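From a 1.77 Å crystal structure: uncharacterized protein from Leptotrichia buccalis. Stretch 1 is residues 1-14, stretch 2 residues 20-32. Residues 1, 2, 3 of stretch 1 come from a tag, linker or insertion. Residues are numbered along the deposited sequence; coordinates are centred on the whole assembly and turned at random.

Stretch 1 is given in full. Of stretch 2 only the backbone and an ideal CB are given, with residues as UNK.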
# COMPACT_ATOMS: atom_id res chain seq x y z
N SER A 1 -25.46 17.04 2.35
CA SER A 1 -24.44 16.59 1.40
C SER A 1 -23.29 15.90 2.12
O SER A 1 -22.30 16.54 2.49
CB SER A 1 -23.92 17.78 0.58
OG SER A 1 -24.97 18.44 -0.09
N ASN A 2 -23.42 14.59 2.31
CA ASN A 2 -22.39 13.80 2.97
C ASN A 2 -21.03 13.85 2.28
O ASN A 2 -20.03 14.28 2.87
CB ASN A 2 -22.86 12.35 3.14
CG ASN A 2 -23.41 11.76 1.84
OD1 ASN A 2 -23.18 12.29 0.75
ND2 ASN A 2 -24.15 10.65 1.96
N ALA A 3 -20.99 13.43 1.02
CA ALA A 3 -19.73 13.39 0.27
C ALA A 3 -19.16 14.79 0.06
O ALA A 3 -17.95 14.99 0.09
CB ALA A 3 -19.93 12.68 -1.06
N MSE A 4 -20.04 15.76 -0.17
CA MSE A 4 -19.59 17.12 -0.43
C MSE A 4 -18.96 17.75 0.81
O MSE A 4 -18.18 18.69 0.71
CB MSE A 4 -20.73 17.98 -0.97
CG MSE A 4 -21.04 17.72 -2.43
SE MSE A 4 -19.59 18.31 -3.58
CE MSE A 4 -19.90 20.24 -3.47
N SER A 5 -19.31 17.21 1.97
CA SER A 5 -18.75 17.67 3.23
C SER A 5 -17.48 16.89 3.57
O SER A 5 -16.55 17.42 4.17
CB SER A 5 -19.77 17.53 4.36
OG SER A 5 -20.91 18.33 4.12
N GLU A 6 -17.46 15.62 3.17
CA GLU A 6 -16.36 14.71 3.50
C GLU A 6 -15.15 14.88 2.58
O GLU A 6 -14.01 14.68 3.00
CB GLU A 6 -16.85 13.26 3.46
CG GLU A 6 -17.79 12.90 4.60
CD GLU A 6 -18.70 11.73 4.26
OE1 GLU A 6 -18.34 10.92 3.37
OE2 GLU A 6 -19.78 11.62 4.88
N TYR A 7 -15.40 15.24 1.32
CA TYR A 7 -14.33 15.35 0.34
C TYR A 7 -14.34 16.72 -0.34
O TYR A 7 -15.36 17.17 -0.85
CB TYR A 7 -14.45 14.24 -0.70
CG TYR A 7 -14.60 12.87 -0.07
CD1 TYR A 7 -13.53 12.28 0.60
CD2 TYR A 7 -15.81 12.17 -0.11
CE1 TYR A 7 -13.65 11.03 1.19
CE2 TYR A 7 -15.93 10.91 0.48
CZ TYR A 7 -14.85 10.35 1.13
OH TYR A 7 -14.94 9.11 1.72
N ARG A 8 -13.19 17.38 -0.34
CA ARG A 8 -13.07 18.72 -0.92
C ARG A 8 -12.70 18.66 -2.40
O ARG A 8 -12.97 19.59 -3.15
CB ARG A 8 -12.02 19.51 -0.13
CG ARG A 8 -11.53 20.78 -0.80
CD ARG A 8 -12.69 21.61 -1.28
NE ARG A 8 -13.37 22.33 -0.22
CZ ARG A 8 -14.63 22.75 -0.30
NH1 ARG A 8 -15.35 22.47 -1.39
NH2 ARG A 8 -15.18 23.42 0.70
N THR A 9 -12.09 17.56 -2.84
CA THR A 9 -11.68 17.41 -4.23
C THR A 9 -12.10 16.05 -4.80
O THR A 9 -12.39 15.13 -4.04
CB THR A 9 -10.15 17.50 -4.37
OG1 THR A 9 -9.56 16.40 -3.69
CG2 THR A 9 -9.64 18.80 -3.78
N VAL A 10 -12.13 15.93 -6.12
CA VAL A 10 -12.47 14.66 -6.75
C VAL A 10 -11.43 13.60 -6.40
O VAL A 10 -11.76 12.44 -6.13
CB VAL A 10 -12.58 14.78 -8.29
CG1 VAL A 10 -12.97 13.43 -8.92
CG2 VAL A 10 -13.60 15.83 -8.66
N SER A 11 -10.16 14.01 -6.40
CA SER A 11 -9.05 13.14 -5.99
C SER A 11 -9.28 12.45 -4.64
O SER A 11 -9.06 11.23 -4.51
CB SER A 11 -7.74 13.94 -5.96
OG SER A 11 -6.68 13.14 -5.43
N ALA A 12 -9.71 13.21 -3.64
CA ALA A 12 -9.98 12.64 -2.32
C ALA A 12 -11.14 11.64 -2.35
O ALA A 12 -11.05 10.55 -1.77
CB ALA A 12 -10.25 13.74 -1.30
N ALA A 13 -12.23 12.02 -3.02
CA ALA A 13 -13.39 11.15 -3.15
C ALA A 13 -13.01 9.86 -3.87
O ALA A 13 -13.46 8.77 -3.50
CB ALA A 13 -14.52 11.87 -3.91
N ALA A 14 -12.16 10.00 -4.89
CA ALA A 14 -11.77 8.86 -5.73
C ALA A 14 -10.97 7.84 -4.94
O ALA A 14 -11.07 6.63 -5.19
CB ALA A 14 -10.95 9.34 -6.90
N UNK A 20 -20.50 6.20 -5.46
CA UNK A 20 -21.51 7.25 -5.33
C UNK A 20 -20.93 8.57 -4.80
O UNK A 20 -21.31 9.66 -5.26
CB UNK A 20 -22.63 6.77 -4.40
N UNK A 21 -20.03 8.46 -3.83
CA UNK A 21 -19.34 9.64 -3.29
C UNK A 21 -18.54 10.31 -4.40
O UNK A 21 -18.56 11.55 -4.54
CB UNK A 21 -18.42 9.26 -2.13
N UNK A 22 -17.82 9.50 -5.16
CA UNK A 22 -16.99 10.01 -6.25
C UNK A 22 -17.84 10.72 -7.28
O UNK A 22 -17.47 11.79 -7.76
CB UNK A 22 -16.20 8.88 -6.91
N UNK A 23 -18.97 10.11 -7.65
CA UNK A 23 -19.90 10.75 -8.58
C UNK A 23 -20.36 12.11 -8.09
O UNK A 23 -20.42 13.06 -8.87
CB UNK A 23 -21.12 9.85 -8.81
N UNK A 24 -20.70 12.21 -6.81
CA UNK A 24 -21.14 13.48 -6.24
C UNK A 24 -20.07 14.54 -6.48
O UNK A 24 -20.39 15.65 -6.91
CB UNK A 24 -21.43 13.34 -4.75
N UNK A 25 -18.81 14.21 -6.22
CA UNK A 25 -17.73 15.18 -6.37
C UNK A 25 -17.47 15.52 -7.83
O UNK A 25 -17.22 16.68 -8.16
CB UNK A 25 -16.45 14.65 -5.73
N UNK A 26 -17.48 14.51 -8.68
CA UNK A 26 -17.20 14.72 -10.10
C UNK A 26 -18.22 15.68 -10.69
O UNK A 26 -17.87 16.57 -11.48
CB UNK A 26 -17.21 13.39 -10.86
N UNK A 27 -19.47 15.52 -10.30
CA UNK A 27 -20.54 16.35 -10.86
C UNK A 27 -20.71 17.69 -10.17
O UNK A 27 -20.96 18.71 -10.84
CB UNK A 27 -21.87 15.59 -10.80
N UNK A 28 -20.64 17.69 -8.84
CA UNK A 28 -21.01 18.88 -8.05
C UNK A 28 -19.82 19.68 -7.50
O UNK A 28 -20.00 20.82 -7.07
CB UNK A 28 -21.89 18.45 -6.88
N UNK A 29 -18.64 19.08 -7.50
CA UNK A 29 -17.44 19.73 -6.98
C UNK A 29 -17.04 20.95 -7.80
O UNK A 29 -17.51 21.13 -8.92
CB UNK A 29 -16.28 18.73 -6.94
N UNK A 30 -16.14 21.77 -7.27
CA UNK A 30 -15.76 23.01 -7.96
C UNK A 30 -14.80 22.79 -9.13
O UNK A 30 -14.65 23.65 -10.00
CB UNK A 30 -15.12 23.98 -6.96
N UNK A 31 -14.13 21.65 -9.15
CA UNK A 31 -13.14 21.38 -10.18
C UNK A 31 -13.77 21.15 -11.54
O UNK A 31 -14.90 20.68 -11.64
CB UNK A 31 -12.30 20.16 -9.79
N UNK A 32 -13.02 21.48 -12.57
CA UNK A 32 -13.46 21.34 -13.95
C UNK A 32 -13.34 19.88 -14.36
O UNK A 32 -12.27 19.29 -14.23
CB UNK A 32 -12.65 22.24 -14.88

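Stretch 2 runs as a helix from 20 to 28, nearly antiparallel to helix 10-14 (169°) and crossing the tag-bearing helix 2-6 at 76°, so its positions face two helices and the turn that joins them.

Position 20 has nothing of stretch 1 within 5.5 Å of its ideal CB, so almost any helix former would serve; it is Glu-20. At position 21 CA-to-CB points toward stretch 1, with the CB 3.9 Å from Ala-3 CB and 4.0 Å from Tyr-7 CE2. A small or medium side chain fits, and a polar one could reach the tyrosine hydroxyl. Asp-21 places OD2 at the edge of the Tyr-7 ring, 3.8 Å from CE2, and a water links the two residues: it donates to Asp-21 OD2 (2.5 Å from the water O) and hydrogen-bonds Tyr-7 OH (2.8 Å).

Position 22 points sideways, its CB 4.6 Å from Ala-14 CA. The small side chains of Ala-13 and Ala-14 leave room for a long apolar or aromatic group directed at Val-10. Phe-22, chi1 t, brings CE1 to 3.4 Å from Val-10 CG1 and CD1 to 4.0 Å from Ala-14 CB. Position 23 points away, leaving the choice open; it is Leu-23.

Position 24 faces the start of stretch 1, its CB 4.0 Å from Ala-3 CB. An aliphatic stem with a polar end would suit, as would alanine. Glu-24 lies along the tag residues, OE2 3.6 Å from Ala-3 CB. Its OE2 is also 2.9 Å from Asn-2 OD1, but these are two acceptors and form no hydrogen bond.

Position 25 is the centre of the contact: its CB points toward stretch 1, 3.8 Å from Ala-13 CB and 4.1 Å from Val-10 CA. The surroundings are largely apolar, which favours leucine, isoleucine or methionine. Leu-25 is a knob among Ala-3, Met-4, Val-10 and Ala-13, with CD2 3.9 Å from Tyr-7 CB and CG 3.8 Å from Ala-13 CB.

Position 26 points sideways, with Val-10 CG1 4.7 Å from its CB, and an apolar residue is reasonable; Phe-26 lies there. Position 27 points away and holds Glu-27. At 28 the CB is 4.0 Å from Met-4 SE, so a flexible aliphatic stem is apt; Lys-28 provides one, and its NZ makes a long salt bridge to Glu-24 OE1 (3.9 Å).

Position 29 is the first to leave helical angles. A CB there would clash with Leu-25 O at 2.6 Å, which favours glycine, and Gly-29 is found. Position 30 points sideways, yet a long side chain could reach Arg-8. Tyr-30 does, its CE2 3.9 Å from Arg-8 CD.

Position 31 points toward the start of helix 10-14, where free backbone NH groups call for an acceptor on a flexible chain: glutamate or glutamine. Glu-31 OE1 accepts from Val-10 N (2.8 Å, 163°), and a water bridges its OE2 to Ser-11 N. Position 32 is out of reach; Asp-32 caps a backbone N just past the stretch.

Stretch 2, residues 20-32: EDFLELFEKGYED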
# COMPACT_ATOMS: atom_id res chain seq x y z
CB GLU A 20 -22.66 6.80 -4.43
CG GLU A 20 -23.56 5.74 -5.06
CD GLU A 20 -22.87 4.39 -5.20
OE1 GLU A 20 -21.98 4.07 -4.37
OE2 GLU A 20 -23.22 3.64 -6.14
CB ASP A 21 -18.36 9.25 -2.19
CG ASP A 21 -19.04 8.79 -0.91
OD1 ASP A 21 -20.20 9.16 -0.67
OD2 ASP A 21 -18.38 8.04 -0.15
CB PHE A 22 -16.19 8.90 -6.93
CG PHE A 22 -15.74 9.27 -8.31
CD1 PHE A 22 -14.59 10.01 -8.50
CD2 PHE A 22 -16.49 8.91 -9.42
CE1 PHE A 22 -14.19 10.38 -9.78
CE2 PHE A 22 -16.09 9.27 -10.69
CZ PHE A 22 -14.94 10.01 -10.87
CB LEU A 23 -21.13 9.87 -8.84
CG LEU A 23 -20.98 8.62 -9.70
CD1 LEU A 23 -22.36 8.06 -10.02
CD2 LEU A 23 -20.22 8.92 -10.98
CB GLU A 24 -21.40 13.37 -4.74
CG GLU A 24 -22.62 12.56 -4.35
CD GLU A 24 -23.19 13.02 -3.01
OE1 GLU A 24 -23.48 14.23 -2.88
OE2 GLU A 24 -23.33 12.17 -2.10
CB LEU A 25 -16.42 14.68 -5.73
CG LEU A 25 -16.05 15.29 -4.37
CD1 LEU A 25 -15.76 16.81 -4.47
CD2 LEU A 25 -17.16 14.99 -3.36
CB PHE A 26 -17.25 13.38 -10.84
CG PHE A 26 -16.85 13.47 -12.28
CD1 PHE A 26 -15.51 13.56 -12.64
CD2 PHE A 26 -17.80 13.41 -13.29
CE1 PHE A 26 -15.13 13.63 -13.97
CE2 PHE A 26 -17.43 13.48 -14.62
CZ PHE A 26 -16.09 13.59 -14.96
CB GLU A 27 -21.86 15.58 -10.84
CG GLU A 27 -21.84 14.29 -11.65
CD GLU A 27 -22.38 14.47 -13.06
OE1 GLU A 27 -22.68 15.63 -13.46
OE2 GLU A 27 -22.52 13.45 -13.77
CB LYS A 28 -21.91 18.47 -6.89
CG LYS A 28 -23.19 17.74 -7.31
CD LYS A 28 -24.03 17.42 -6.08
CE LYS A 28 -25.15 16.44 -6.41
NZ LYS A 28 -25.97 16.13 -5.21
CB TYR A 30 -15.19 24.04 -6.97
CG TYR A 30 -13.76 23.76 -6.53
CD1 TYR A 30 -12.68 24.26 -7.25
CD2 TYR A 30 -13.50 23.03 -5.38
CE1 TYR A 30 -11.37 24.02 -6.84
CE2 TYR A 30 -12.19 22.79 -4.96
CZ TYR A 30 -11.14 23.29 -5.70
OH TYR A 30 -9.86 23.05 -5.27
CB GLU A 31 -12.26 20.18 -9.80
CG GLU A 31 -11.47 20.43 -8.53
CD GLU A 31 -10.87 19.15 -7.98
OE1 GLU A 31 -11.60 18.41 -7.28
OE2 GLU A 31 -9.69 18.89 -8.28
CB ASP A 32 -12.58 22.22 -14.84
CG ASP A 32 -13.15 22.39 -16.23
OD1 ASP A 32 -13.37 23.56 -16.63
OD2 ASP A 32 -13.37 21.37 -16.92
O HOH W 1 -17.33 7.76 2.09
O HOH W 2 -15.39 20.50 -4.57
O HOH W 3 -8.98 16.30 -7.83
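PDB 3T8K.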